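Local coordinates for rhodanese-like domain-containing protein (Rhodopseudomonas palustris, PDB 2HHG) that is of unknown function but, as a member of the rhodanese family, may act as a thiosulfate-cyanide sulfurtransferase, at residues Ile42-Pro48 with Ser60-Arg65; Lys87-Tyr92 with Leu111-Ile117; Arg53-Ile57 with Phe121-Arg125; Ala29-Lys34 with Trp124-Pro130. All coordinates share one frame; numbering follows the deposited sequence.

Contact 1 (Ile42-Pro48 with Ser60-Arg65)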
loop_
_atom_site.group_PDB
_atom_site.type_symbol
_atom_site.label_atom_id
_atom_site.label_comp_id
_atom_site.label_asym_id
_atom_site.label_seq_id
_atom_site.Cartn_x
_atom_site.Cartn_y
_atom_site.Cartn_z
ATOM N N ILE A 42 -0.021 8.286 -2.937
ATOM C CA ILE A 42 -0.015 7.475 -1.728
ATOM C C ILE A 42 -1.370 6.791 -1.629
ATOM O O ILE A 42 -2.399 7.453 -1.598
ATOM C CB ILE A 42 0.308 8.320 -0.473
ATOM C CG1 ILE A 42 1.688 8.991 -0.624
ATOM C CG2 ILE A 42 0.274 7.453 0.772
ATOM C CD1 ILE A 42 2.066 9.960 0.491
ATOM N N VAL A 43 -1.344 5.464 -1.608
ATOM C CA VAL A 43 -2.549 4.642 -1.681
ATOM C C VAL A 43 -2.783 3.929 -0.353
ATOM O O VAL A 43 -1.970 3.114 0.071
ATOM C CB VAL A 43 -2.459 3.596 -2.819
ATOM C CG1 VAL A 43 -3.735 2.769 -2.889
ATOM C CG2 VAL A 43 -2.182 4.282 -4.162
ATOM N N ASP A 44 -3.895 4.263 0.297
ATOM C CA ASP A 44 -4.313 3.644 1.549
ATOM C C ASP A 44 -5.155 2.420 1.224
ATOM O O ASP A 44 -6.226 2.550 0.649
ATOM C CB ASP A 44 -5.158 4.667 2.311
ATOM C CG ASP A 44 -5.487 4.258 3.740
ATOM O OD1 ASP A 44 -5.439 3.065 4.094
ATOM O OD2 ASP A 44 -5.827 5.185 4.512
ATOM N N ILE A 45 -4.675 1.241 1.598
ATOM C CA ILE A 45 -5.370 0.004 1.249
ATOM C C ILE A 45 -6.178 -0.595 2.404
ATOM O O ILE A 45 -6.706 -1.707 2.285
ATOM C CB ILE A 45 -4.411 -1.042 0.655
ATOM C CG1 ILE A 45 -3.446 -1.569 1.727
ATOM C CG2 ILE A 45 -3.693 -0.463 -0.562
ATOM C CD1 ILE A 45 -2.529 -2.668 1.254
ATOM N N ARG A 46 -6.298 0.152 3.500
ATOM C CA ARG A 46 -7.014 -0.322 4.685
ATOM C C ARG A 46 -8.522 -0.413 4.492
ATOM O O ARG A 46 -9.103 0.231 3.623
ATOM C CB ARG A 46 -6.716 0.582 5.880
ATOM C CG ARG A 46 -5.270 0.494 6.355
ATOM C CD ARG A 46 -4.995 1.474 7.466
ATOM N NE ARG A 46 -5.175 2.838 6.991
ATOM C CZ ARG A 46 -5.371 3.894 7.772
ATOM N NH1 ARG A 46 -5.393 3.761 9.091
ATOM N NH2 ARG A 46 -5.528 5.086 7.222
ATOM N N ASP A 47 -9.145 -1.232 5.330
ATOM C CA ASP A 47 -10.589 -1.271 5.435
ATOM C C ASP A 47 -11.063 0.109 5.931
ATOM O O ASP A 47 -10.392 0.736 6.763
ATOM C CB ASP A 47 -10.972 -2.387 6.410
ATOM C CG ASP A 47 -12.469 -2.553 6.569
ATOM O OD1 ASP A 47 -13.102 -1.730 7.258
ATOM O OD2 ASP A 47 -13.023 -3.529 6.021
ATOM N N PRO A 48 -12.208 0.602 5.423
ATOM C CA PRO A 48 -12.692 1.927 5.832
ATOM C C PRO A 48 -12.909 2.074 7.342
ATOM O O PRO A 48 -12.841 3.188 7.869
ATOM C CB PRO A 48 -14.028 2.056 5.082
ATOM C CG PRO A 48 -14.425 0.651 4.764
ATOM C CD PRO A 48 -13.134 -0.028 4.464
ATOM N N SER A 60 -4.087 11.037 0.714
ATOM C CA SER A 60 -3.993 9.662 0.220
ATOM C C SER A 60 -5.252 9.251 -0.538
ATOM O O SER A 60 -6.336 9.790 -0.308
ATOM C CB SER A 60 -3.710 8.688 1.363
ATOM O OG SER A 60 -4.759 8.698 2.304
ATOM N N PHE A 61 -5.082 8.294 -1.443
ATOM C CA PHE A 61 -6.169 7.746 -2.230
ATOM C C PHE A 61 -6.561 6.389 -1.649
ATOM O O PHE A 61 -5.711 5.511 -1.481
ATOM C CB PHE A 61 -5.726 7.611 -3.691
ATOM C CG PHE A 61 -6.787 7.051 -4.597
ATOM C CD1 PHE A 61 -7.843 7.849 -5.021
ATOM C CD2 PHE A 61 -6.735 5.725 -5.023
ATOM C CE1 PHE A 61 -8.837 7.332 -5.851
ATOM C CE2 PHE A 61 -7.730 5.203 -5.861
ATOM C CZ PHE A 61 -8.779 6.008 -6.269
ATOM N N SER A 62 -7.841 6.218 -1.332
ATOM C CA SER A 62 -8.317 4.972 -0.734
ATOM C C SER A 62 -8.702 3.956 -1.790
ATOM O O SER A 62 -9.601 4.191 -2.593
ATOM C CB SER A 62 -9.513 5.226 0.195
ATOM O OG SER A 62 -10.160 4.013 0.570
ATOM N N CYS A 63 -8.018 2.821 -1.769
ATOM C CA CYS A 63 -8.414 1.669 -2.561
ATOM C C CYS A 63 -8.145 0.451 -1.708
ATOM O O CYS A 63 -6.992 0.121 -1.436
ATOM C CB CYS A 63 -7.632 1.562 -3.876
ATOM S SG CYS A 63 -8.097 0.097 -4.847
ATOM N N THR A 64 -9.205 -0.203 -1.252
ATOM C CA THR A 64 -9.009 -1.368 -0.390
ATOM C C THR A 64 -8.208 -2.440 -1.132
ATOM O O THR A 64 -8.296 -2.573 -2.358
ATOM C CB THR A 64 -10.328 -1.950 0.147
ATOM O OG1 THR A 64 -11.118 -2.446 -0.941
ATOM C CG2 THR A 64 -11.120 -0.903 0.931
ATOM N N ARG A 65 -7.404 -3.190 -0.390
ATOM C CA ARG A 65 -6.514 -4.147 -1.019
ATOM C C ARG A 65 -7.280 -5.124 -1.909
ATOM O O ARG A 65 -6.821 -5.467 -3.000
ATOM C CB ARG A 65 -5.672 -4.890 0.016
ATOM C CG ARG A 65 -4.804 -5.968 -0.606
ATOM C CD ARG A 65 -3.767 -6.579 0.343
ATOM N NE ARG A 65 -3.173 -7.725 -0.350
ATOM C CZ ARG A 65 -3.393 -9.005 -0.064
ATOM N NH1 ARG A 65 -4.096 -9.362 1.004
ATOM N NH2 ARG A 65 -2.862 -9.946 -0.831
HETATM O O HOH W 1 -8.808 1.948 1.518
HETATM O O HOH W 2 -7.329 7.017 2.897
#
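The flat carboxylate of Asp44, whose CB lies 4.1 Å from Ser60 OG across the contact, sits at the edge of the Arg46 guanidinium: Arg46 NE reaches Asp44 OD1 at 2.9 Å and Arg46 NH2 reaches Asp44 OD2 at 2.7 Å. Both oxygens lie near the guanidinium plane, while the nitrogens sit syn and about 20° out of the carboxylate plane. Phe121 makes a cation-pi contact with this guanidinium. Asp44 CG, anti to its own N (chi1 -171°), swings OD1 back to Arg46 N, which meets it on the anti side; this closes an Asx turn, and OD1 then accepts from two donors. Cutting Asp44 back to an alanine would probably leave the Arg46 guanidinium without its carboxylate mate and the turn without its acceptor. One water donates to Asp44 OD2 and Ser60 OG, the latter also bonded to Ile57 O; another ties Asp44 O, Arg46 O and Ser62 OG together. The backbones pair in parallel register: Phe61 N donates to Ile42 O (2.8 Å), Asp44 N to Phe61 O (2.8 Å) and Cys63 N to Asp44 O (3.0 Å). Beyond the strands, Arg65 N still bonds Ile45 O at 3.1 Å, and Ile45 CD1 runs alongside Arg65 CB at 4.0 Å. Strand 61-62 is an outermost strand of the parallel sheet, linked to strand 40-44 through helix 48-54; Ile51 of that helix touches Asp44 and Ser62, while Ile45 packs on helix 97-109 and strand 88-92 flanks strand 40-44.

Contact 2 (Lys87-Tyr92 with Leu111-Ile117)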
loop_
_atom_site.group_PDB
_atom_site.type_symbol
_atom_site.label_atom_id
_atom_site.label_comp_id
_atom_site.label_asym_id
_atom_site.label_seq_id
_atom_site.Cartn_x
_atom_site.Cartn_y
_atom_site.Cartn_z
ATOM N N LYS A 87 3.487 8.111 -12.248
ATOM C CA LYS A 87 3.896 8.473 -10.892
ATOM C C LYS A 87 4.377 7.246 -10.136
ATOM O O LYS A 87 4.152 6.119 -10.575
ATOM C CB LYS A 87 2.721 9.123 -10.149
ATOM C CG LYS A 87 2.348 10.499 -10.700
ATOM C CD LYS A 87 1.185 11.118 -9.965
ATOM C CE LYS A 87 0.942 12.544 -10.435
ATOM N NZ LYS A 87 -0.262 13.119 -9.781
ATOM N N LYS A 88 5.041 7.473 -9.005
ATOM C CA LYS A 88 5.369 6.403 -8.073
ATOM C C LYS A 88 4.181 6.161 -7.136
ATOM O O LYS A 88 3.629 7.103 -6.567
ATOM C CB LYS A 88 6.636 6.732 -7.270
ATOM C CG LYS A 88 6.998 5.652 -6.242
ATOM C CD LYS A 88 8.354 5.863 -5.571
ATOM C CE LYS A 88 9.490 5.319 -6.427
ATOM N NZ LYS A 88 10.785 5.246 -5.690
ATOM N N PHE A 89 3.804 4.894 -6.983
ATOM C CA PHE A 89 2.684 4.502 -6.129
ATOM C C PHE A 89 3.204 3.911 -4.840
ATOM O O PHE A 89 3.898 2.892 -4.849
ATOM C CB PHE A 89 1.757 3.534 -6.865
ATOM C CG PHE A 89 1.030 4.181 -7.995
ATOM C CD1 PHE A 89 -0.243 4.698 -7.814
ATOM C CD2 PHE A 89 1.642 4.333 -9.236
ATOM C CE1 PHE A 89 -0.904 5.335 -8.853
ATOM C CE2 PHE A 89 0.988 4.964 -10.285
ATOM C CZ PHE A 89 -0.291 5.470 -10.087
ATOM N N VAL A 90 2.891 4.584 -3.738
ATOM C CA VAL A 90 3.335 4.194 -2.415
ATOM C C VAL A 90 2.126 3.674 -1.644
ATOM O O VAL A 90 1.229 4.443 -1.298
ATOM C CB VAL A 90 3.975 5.391 -1.682
ATOM C CG1 VAL A 90 4.373 5.007 -0.259
ATOM C CG2 VAL A 90 5.159 5.929 -2.466
ATOM N N PHE A 91 2.108 2.370 -1.370
ATOM C CA PHE A 91 0.972 1.733 -0.707
ATOM C C PHE A 91 1.193 1.692 0.786
ATOM O O PHE A 91 2.318 1.508 1.240
ATOM C CB PHE A 91 0.781 0.310 -1.243
ATOM C CG PHE A 91 0.449 0.261 -2.706
ATOM C CD1 PHE A 91 -0.874 0.317 -3.132
ATOM C CD2 PHE A 91 1.459 0.185 -3.666
ATOM C CE1 PHE A 91 -1.185 0.294 -4.486
ATOM C CE2 PHE A 91 1.153 0.161 -5.019
ATOM C CZ PHE A 91 -0.172 0.213 -5.429
ATOM N N TYR A 92 0.127 1.863 1.557
ATOM C CA TYR A 92 0.244 1.676 3.002
ATOM C C TYR A 92 -0.980 1.027 3.615
ATOM O O TYR A 92 -2.096 1.168 3.123
ATOM C CB TYR A 92 0.607 2.976 3.733
ATOM C CG TYR A 92 -0.528 3.949 3.947
ATOM C CD1 TYR A 92 -1.203 4.003 5.163
ATOM C CD2 TYR A 92 -0.894 4.847 2.950
ATOM C CE1 TYR A 92 -2.241 4.912 5.371
ATOM C CE2 TYR A 92 -1.925 5.764 3.153
ATOM C CZ TYR A 92 -2.580 5.795 4.368
ATOM O OH TYR A 92 -3.591 6.711 4.574
ATOM N N LEU A 111 2.487 -2.161 -12.887
ATOM C CA LEU A 111 2.546 -0.822 -12.291
ATOM C C LEU A 111 3.979 -0.546 -11.838
ATOM O O LEU A 111 4.598 -1.400 -11.209
ATOM C CB LEU A 111 1.584 -0.697 -11.108
ATOM C CG LEU A 111 1.138 0.725 -10.737
ATOM C CD1 LEU A 111 0.188 1.282 -11.776
ATOM C CD2 LEU A 111 0.471 0.768 -9.369
ATOM N N LYS A 112 4.500 0.634 -12.162
ATOM C CA LYS A 112 5.911 0.958 -11.902
ATOM C C LYS A 112 6.086 2.464 -11.814
ATOM O O LYS A 112 5.513 3.185 -12.621
ATOM C CB LYS A 112 6.802 0.492 -13.063
ATOM C CG LYS A 112 7.024 -0.983 -13.241
ATOM C CD LYS A 112 7.925 -1.213 -14.451
ATOM C CE LYS A 112 7.932 -2.661 -14.907
ATOM N NZ LYS A 112 6.594 -3.107 -15.374
ATOM N N PRO A 113 6.910 2.953 -10.871
ATOM C CA PRO A 113 7.519 2.251 -9.750
ATOM C C PRO A 113 6.565 2.194 -8.559
ATOM O O PRO A 113 5.704 3.066 -8.421
ATOM C CB PRO A 113 8.735 3.120 -9.428
ATOM C CG PRO A 113 8.317 4.495 -9.806
ATOM C CD PRO A 113 7.324 4.369 -10.923
ATOM N N VAL A 114 6.717 1.176 -7.716
ATOM C CA VAL A 114 5.878 1.050 -6.532
ATOM C C VAL A 114 6.731 0.911 -5.283
ATOM O O VAL A 114 7.911 0.527 -5.351
ATOM C CB VAL A 114 4.878 -0.144 -6.610
ATOM C CG1 VAL A 114 4.029 -0.081 -7.872
ATOM C CG2 VAL A 114 5.593 -1.471 -6.538
ATOM N N ALA A 115 6.120 1.204 -4.141
ATOM C CA ALA A 115 6.765 1.041 -2.857
ATOM C C ALA A 115 5.700 0.850 -1.801
ATOM O O ALA A 115 4.510 1.029 -2.065
ATOM C CB ALA A 115 7.623 2.255 -2.537
ATOM N N HIS A 116 6.118 0.488 -0.600
ATOM C CA HIS A 116 5.214 0.525 0.534
ATOM C C HIS A 116 5.928 1.141 1.733
ATOM O O HIS A 116 7.154 1.272 1.729
ATOM C CB HIS A 116 4.599 -0.852 0.822
ATOM C CG HIS A 116 5.423 -1.727 1.707
ATOM N ND1 HIS A 116 6.726 -2.083 1.428
ATOM C CD2 HIS A 116 5.105 -2.341 2.868
ATOM C CE1 HIS A 116 7.178 -2.865 2.393
ATOM N NE2 HIS A 116 6.214 -3.035 3.278
ATOM N N ILE A 117 5.151 1.558 2.728
ATOM C CA ILE A 117 5.698 2.254 3.888
ATOM C C ILE A 117 6.008 1.268 5.013
ATOM O O ILE A 117 5.116 0.600 5.538
ATOM C CB ILE A 117 4.736 3.356 4.398
ATOM C CG1 ILE A 117 4.410 4.351 3.275
ATOM C CG2 ILE A 117 5.336 4.077 5.618
ATOM C CD1 ILE A 117 3.489 5.502 3.673
#
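Phe89 and Ala115 carry the central backbone bonds of two neighbouring parallel strands. Phe89 N donates to Pro113 O, in the carbonyl plane; the peptide bond before Pro113 is cis. Ala115 N donates to Phe89 O (2.9 Å), Phe91 N to Ala115 O (2.8 Å, nearly straight at 171°) and Ile117 N to Phe91 O (3.2 Å). The short segment axes differ by 30° in direction, consistent with a twisted sheet. Aromatic contacts gather at Leu111: its CD2 lies over one face of the Phe89 ring, 4.1 Å from the centroid, a CH-pi contact, while the same methyl meets the edge of the Phe91 ring at CZ (4.0 Å). Phe91 CG is turned anti to its carbonyl carbon (chi1 -63°), which brings CE2 near Val114 CG1. Replacing Phe91 with an alanine would probably strip Leu111 CD2 and Val114 CG1 of this ring edge and open a gap beside helix 97-109. Apolar pairing on the reverse face joins Val90 CG1 to Ile117 CG1 at 3.6 Å, their side chains crossing at about a right angle, and Tyr92 CB to Ile117 CD1 at 3.8 Å. At the exposed end Lys88 CE rests on the Pro113 ring, and Lys88 NZ is salt-bridged to Glu22. This is the parallel beta-alpha-beta crossover through helix 97-109; in rhodanese relatives the loop leaving the first of these strands carries the active-site cysteine.

Contact 3 (Arg53-Ile57 with Phe121-Arg125)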
loop_
_atom_site.group_PDB
_atom_site.type_symbol
_atom_site.label_atom_id
_atom_site.label_comp_id
_atom_site.label_asym_id
_atom_site.label_seq_id
_atom_site.Cartn_x
_atom_site.Cartn_y
_atom_site.Cartn_z
ATOM N N ARG A 53 -11.353 4.821 12.411
ATOM C CA ARG A 53 -10.835 4.749 13.774
ATOM C C ARG A 53 -9.541 5.542 13.965
ATOM O O ARG A 53 -9.404 6.300 14.933
ATOM C CB ARG A 53 -10.626 3.283 14.175
ATOM C CG ARG A 53 -10.133 3.072 15.605
ATOM C CD ARG A 53 -9.709 1.631 15.861
ATOM N NE ARG A 53 -8.659 1.191 14.944
ATOM C CZ ARG A 53 -8.815 0.275 13.991
ATOM N NH1 ARG A 53 -9.983 -0.335 13.814
ATOM N NH2 ARG A 53 -7.791 -0.037 13.212
ATOM N N ASP A 54 -8.610 5.382 13.029
ATOM C CA ASP A 54 -7.234 5.832 13.229
ATOM C C ASP A 54 -6.835 7.085 12.451
ATOM O O ASP A 54 -5.791 7.680 12.731
ATOM C CB ASP A 54 -6.266 4.689 12.902
ATOM C CG ASP A 54 -6.386 3.524 13.870
ATOM O OD1 ASP A 54 -6.601 3.763 15.078
ATOM O OD2 ASP A 54 -6.253 2.366 13.421
ATOM N N GLY A 55 -7.656 7.486 11.488
ATOM C CA GLY A 55 -7.290 8.562 10.572
ATOM C C GLY A 55 -6.458 8.040 9.413
ATOM O O GLY A 55 -6.298 6.822 9.250
ATOM N N LYS A 56 -5.918 8.961 8.617
ATOM C CA LYS A 56 -5.220 8.616 7.383
ATOM C C LYS A 56 -4.120 9.621 7.044
ATOM O O LYS A 56 -4.023 10.707 7.640
ATOM C CB LYS A 56 -6.221 8.541 6.225
ATOM C CG LYS A 56 -6.891 9.867 5.886
ATOM C CD LYS A 56 -7.904 9.679 4.780
ATOM C CE LYS A 56 -8.755 10.918 4.611
ATOM N NZ LYS A 56 -9.743 10.759 3.514
ATOM N N ILE A 57 -3.290 9.259 6.075
ATOM C CA ILE A 57 -2.289 10.168 5.550
ATOM C C ILE A 57 -3.006 11.196 4.667
ATOM O O ILE A 57 -3.753 10.822 3.767
ATOM C CB ILE A 57 -1.214 9.389 4.770
ATOM C CG1 ILE A 57 -0.444 8.478 5.735
ATOM C CG2 ILE A 57 -0.276 10.343 4.054
ATOM C CD1 ILE A 57 0.593 7.576 5.077
ATOM N N PHE A 121 0.752 2.616 8.805
ATOM C CA PHE A 121 0.219 3.795 9.452
ATOM C C PHE A 121 0.533 3.813 10.946
ATOM O O PHE A 121 0.672 4.884 11.532
ATOM C CB PHE A 121 -1.288 3.899 9.217
ATOM C CG PHE A 121 -1.856 5.236 9.578
ATOM C CD1 PHE A 121 -1.493 6.375 8.863
ATOM C CD2 PHE A 121 -2.746 5.365 10.633
ATOM C CE1 PHE A 121 -2.018 7.628 9.200
ATOM C CE2 PHE A 121 -3.273 6.610 10.971
ATOM C CZ PHE A 121 -2.911 7.736 10.251
ATOM N N GLY A 122 0.653 2.636 11.560
ATOM C CA GLY A 122 1.044 2.541 12.969
ATOM C C GLY A 122 2.387 3.209 13.231
ATOM O O GLY A 122 2.520 4.024 14.156
ATOM N N ALA A 123 3.380 2.885 12.409
ATOM C CA ALA A 123 4.705 3.503 12.516
ATOM C C ALA A 123 4.685 4.991 12.157
ATOM O O ALA A 123 5.384 5.800 12.778
ATOM C CB ALA A 123 5.701 2.765 11.648
ATOM N N TRP A 124 3.888 5.340 11.147
ATOM C CA TRP A 124 3.678 6.731 10.738
ATOM C C TRP A 124 3.157 7.562 11.911
ATOM O O TRP A 124 3.700 8.627 12.221
ATOM C CB TRP A 124 2.687 6.762 9.575
ATOM C CG TRP A 124 2.395 8.108 8.985
ATOM C CD1 TRP A 124 1.529 9.043 9.467
ATOM C CD2 TRP A 124 2.905 8.626 7.753
ATOM N NE1 TRP A 124 1.496 10.132 8.631
ATOM C CE2 TRP A 124 2.332 9.902 7.572
ATOM C CE3 TRP A 124 3.804 8.143 6.793
ATOM C CZ2 TRP A 124 2.617 10.693 6.463
ATOM C CZ3 TRP A 124 4.083 8.928 5.693
ATOM C CH2 TRP A 124 3.496 10.191 5.538
ATOM N N ARG A 125 2.100 7.073 12.552
ATOM C CA ARG A 125 1.529 7.714 13.737
ATOM C C ARG A 125 2.526 7.817 14.895
ATOM O O ARG A 125 2.628 8.869 15.542
ATOM C CB ARG A 125 0.279 6.956 14.177
ATOM C CG ARG A 125 -0.426 7.546 15.387
ATOM C CD ARG A 125 -1.738 6.834 15.654
ATOM N NE ARG A 125 -1.544 5.405 15.895
ATOM C CZ ARG A 125 -2.524 4.504 15.917
ATOM N NH1 ARG A 125 -3.784 4.872 15.716
ATOM N NH2 ARG A 125 -2.242 3.228 16.144
#
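Asp54 and Arg125 form a salt bridge between two helices, with NH1 of Arg125 at 3.1 Å from Asp54 OD1. The hydrogen bond is weak, being long and bent to 144° at the hydrogen. The oxygen lies at the edge of the guanidinium, near its plane, and the carboxylate plane stands at 86° to it. Arg53 NH2 reaches Asp54 OD2 at 2.9 Å from above the carboxylate plane, with weak bonds from Arg53 NE to both oxygens, so Asp54 answers two arginines in one network. Next inward, Asp54 O meets the edge of the Phe121 ring at CE2 (3.3 Å), and Lys56 C lies 3.6 Å from Phe121 CE1. Gly55 is the first residue past helix 48-54 and has positive phi, where a side chain would jam against the preceding carbonyl O; its own O is bonded to Arg46 NH2. In this alpha/beta rhodanese domain the turn joins helix 48-54 to strand 61-62 and is covered by helix 120-126, whose bond from Arg125 N to Phe121 O keeps those two side chains one turn apart. The indole of Trp124 receives Ile57 over one face: CD1 stands 3.5 Å from the centroid of the six-membered ring, almost on its normal. Ile57 CG1 touches Trp124 CE2 at 3.6 Å and Phe121 CE1 at 3.9 Å, bridging the two aromatics, while Ile57 N is bonded to Tyr92 OH and the CD1 end meets Ile117.

Contact 4 (Ala29-Lys34 with Trp124-Pro130)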
loop_
_atom_site.group_PDB
_atom_site.type_symbol
_atom_site.label_atom_id
_atom_site.label_comp_id
_atom_site.label_asym_id
_atom_site.label_seq_id
_atom_site.Cartn_x
_atom_site.Cartn_y
_atom_site.Cartn_z
ATOM N N ALA A 29 9.184 8.304 4.024
ATOM C CA ALA A 29 7.817 8.509 3.553
ATOM C C ALA A 29 7.219 9.816 4.091
ATOM O O ALA A 29 6.554 10.553 3.363
ATOM C CB ALA A 29 6.949 7.320 3.926
ATOM N N ILE A 30 7.472 10.097 5.366
ATOM C CA ILE A 30 7.021 11.343 5.972
ATOM C C ILE A 30 7.678 12.546 5.276
ATOM O O ILE A 30 6.998 13.523 4.933
ATOM C CB ILE A 30 7.252 11.342 7.503
ATOM C CG1 ILE A 30 6.297 10.334 8.159
ATOM C CG2 ILE A 30 7.066 12.744 8.092
ATOM C CD1 ILE A 30 6.572 10.064 9.624
ATOM N N ALA A 31 8.987 12.461 5.039
ATOM C CA ALA A 31 9.698 13.541 4.353
ATOM C C ALA A 31 9.165 13.741 2.939
ATOM O O ALA A 31 8.993 14.871 2.492
ATOM C CB ALA A 31 11.199 13.286 4.326
ATOM N N LEU A 32 8.884 12.636 2.246
ATOM C CA LEU A 32 8.299 12.683 0.908
ATOM C C LEU A 32 6.958 13.421 0.922
ATOM O O LEU A 32 6.684 14.264 0.069
ATOM C CB LEU A 32 8.121 11.264 0.353
ATOM C CG LEU A 32 7.532 11.123 -1.055
ATOM C CD1 LEU A 32 8.435 11.790 -2.087
ATOM C CD2 LEU A 32 7.316 9.656 -1.399
ATOM N N HIS A 33 6.114 13.082 1.887
ATOM C CA HIS A 33 4.816 13.722 2.026
ATOM C C HIS A 33 4.954 15.226 2.277
ATOM O O HIS A 33 4.262 16.027 1.657
ATOM C CB HIS A 33 4.038 13.058 3.154
ATOM C CG HIS A 33 2.631 13.541 3.281
ATOM N ND1 HIS A 33 2.293 14.648 4.029
ATOM C CD2 HIS A 33 1.477 13.060 2.767
ATOM C CE1 HIS A 33 0.986 14.830 3.966
ATOM N NE2 HIS A 33 0.466 13.878 3.210
ATOM N N LYS A 34 5.852 15.601 3.182
ATOM C CA LYS A 34 6.073 17.011 3.500
ATOM C C LYS A 34 6.608 17.822 2.320
ATOM O O LYS A 34 6.370 19.030 2.234
ATOM C CB LYS A 34 6.986 17.159 4.714
ATOM C CG LYS A 34 6.336 16.686 5.999
ATOM C CD LYS A 34 7.323 16.708 7.142
ATOM C CE LYS A 34 6.677 16.279 8.442
ATOM N NZ LYS A 34 7.676 16.214 9.541
ATOM N N TRP A 124 3.888 5.340 11.147
ATOM C CA TRP A 124 3.678 6.731 10.738
ATOM C C TRP A 124 3.157 7.562 11.911
ATOM O O TRP A 124 3.700 8.627 12.221
ATOM C CB TRP A 124 2.687 6.762 9.575
ATOM C CG TRP A 124 2.395 8.108 8.985
ATOM C CD1 TRP A 124 1.529 9.043 9.467
ATOM C CD2 TRP A 124 2.905 8.626 7.753
ATOM N NE1 TRP A 124 1.496 10.132 8.631
ATOM C CE2 TRP A 124 2.332 9.902 7.572
ATOM C CE3 TRP A 124 3.804 8.143 6.793
ATOM C CZ2 TRP A 124 2.617 10.693 6.463
ATOM C CZ3 TRP A 124 4.083 8.928 5.693
ATOM C CH2 TRP A 124 3.496 10.191 5.538
ATOM N N ARG A 125 2.100 7.073 12.552
ATOM C CA ARG A 125 1.529 7.714 13.737
ATOM C C ARG A 125 2.526 7.817 14.895
ATOM O O ARG A 125 2.628 8.869 15.542
ATOM C CB ARG A 125 0.279 6.956 14.177
ATOM C CG ARG A 125 -0.426 7.546 15.387
ATOM C CD ARG A 125 -1.738 6.834 15.654
ATOM N NE ARG A 125 -1.544 5.405 15.895
ATOM C CZ ARG A 125 -2.524 4.504 15.917
ATOM N NH1 ARG A 125 -3.784 4.872 15.716
ATOM N NH2 ARG A 125 -2.242 3.228 16.144
ATOM N N ASP A 126 3.257 6.734 15.151
ATOM C CA ASP A 126 4.244 6.713 16.233
ATOM C C ASP A 126 5.334 7.768 16.035
ATOM O O ASP A 126 5.836 8.334 17.006
ATOM C CB ASP A 126 4.876 5.325 16.370
ATOM C CG ASP A 126 3.919 4.293 16.950
ATOM O OD1 ASP A 126 2.882 4.674 17.537
ATOM O OD2 ASP A 126 4.212 3.088 16.808
ATOM N N ALA A 127 5.681 8.031 14.777
ATOM C CA ALA A 127 6.703 9.016 14.428
ATOM C C ALA A 127 6.163 10.449 14.398
ATOM O O ALA A 127 6.922 11.399 14.181
ATOM C CB ALA A 127 7.333 8.657 13.090
ATOM N N GLY A 128 4.861 10.598 14.621
ATOM C CA GLY A 128 4.205 11.901 14.607
ATOM C C GLY A 128 3.981 12.453 13.212
ATOM O O GLY A 128 3.921 13.668 13.025
ATOM N N GLY A 129 3.832 11.564 12.228
ATOM C CA GLY A 129 3.571 11.979 10.847
ATOM C C GLY A 129 2.249 12.707 10.670
ATOM O O GLY A 129 1.362 12.595 11.517
ATOM N N PRO A 130 2.113 13.475 9.574
ATOM C CA PRO A 130 0.859 14.173 9.269
ATOM C C PRO A 130 -0.342 13.226 9.261
ATOM O O PRO A 130 -0.295 12.164 8.631
ATOM C CB PRO A 130 1.109 14.736 7.865
ATOM C CG PRO A 130 2.590 14.912 7.799
ATOM C CD PRO A 130 3.154 13.751 8.568
HETATM O O HOH W 3 6.004 14.556 11.013
#
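Ile30 and His33 reach Trp124 by different torsions. In Ile30, CG1 is set anti to the carbonyl carbon (chi1 -69°), which carries it over the indole face remote from Ile57, 3.6 Å from the centroid of the six-membered ring. In His33, CG lies opposite the backbone N (chi1 -174°), and the imidazole swings past the far end of the indole, where His33 CB is 3.8 Å from Trp124 CH2 at the ring edge. The two rings form an offset edge-to-face pair, with the indole edge toward the imidazole face and their planes at 86°. Ala29 CB meets another part of that edge, Trp124 CZ3, at 3.7 Å. These residues belong to helix 26-34, which packs with the end of helix 120-126 on the side of the rhodanese-domain sheet where Ile117 lies. Helix 120-126 stops in a Schellman motif: Gly128 has positive phi, and Gly129 N and Gly128 N bond back to Trp124 O and Arg125 O. The turn carries Pro130 back beside the indole, and Trp124 NE1 donates to Pro130 O at 2.7 Å. That oxygen lies near the indole plane, whereas the nitrogen stands above the carbonyl plane. Little space remains at Gly129, since a beta carbon there would come within about 3.1 Å of Ile30 CD1 and would also clash with Trp124 NE1. Ile30 CD1 instead rests on Gly129 CA. The Pro130 ring slides past His33, with Pro130 CG 3.8 Å from His33 ND1. His33 NE2 is bonded to Pro58 O, and a water links Lys34 NZ to Gly128 O.

Contacts 1 and 2 are parts of one parallel sheet, their centres about 12 Å apart, joined where strands 40-44 and 88-92 lie side by side and Val43 N comes 2.8 Å from Val90 O. Contact 3 adjoins contact 1 through Arg46 NH2, 2.8 Å from Gly55 O, and contact 2 through Ile117 CD1, 3.8 Å from Ile57 CD1. Contacts 3 and 4, centres about 9 Å apart, share Trp124 and Arg125 and meet directly where Ile57 CG2 lies 3.5 Å from His33 CD2. The probable active-site loop, by analogy with rhodanese relatives, leaves contact 2 after strand 88-92. The bound sodium ion, at Asn18 and Ile21, is about 6 Å from the His116 side chain of contact 2.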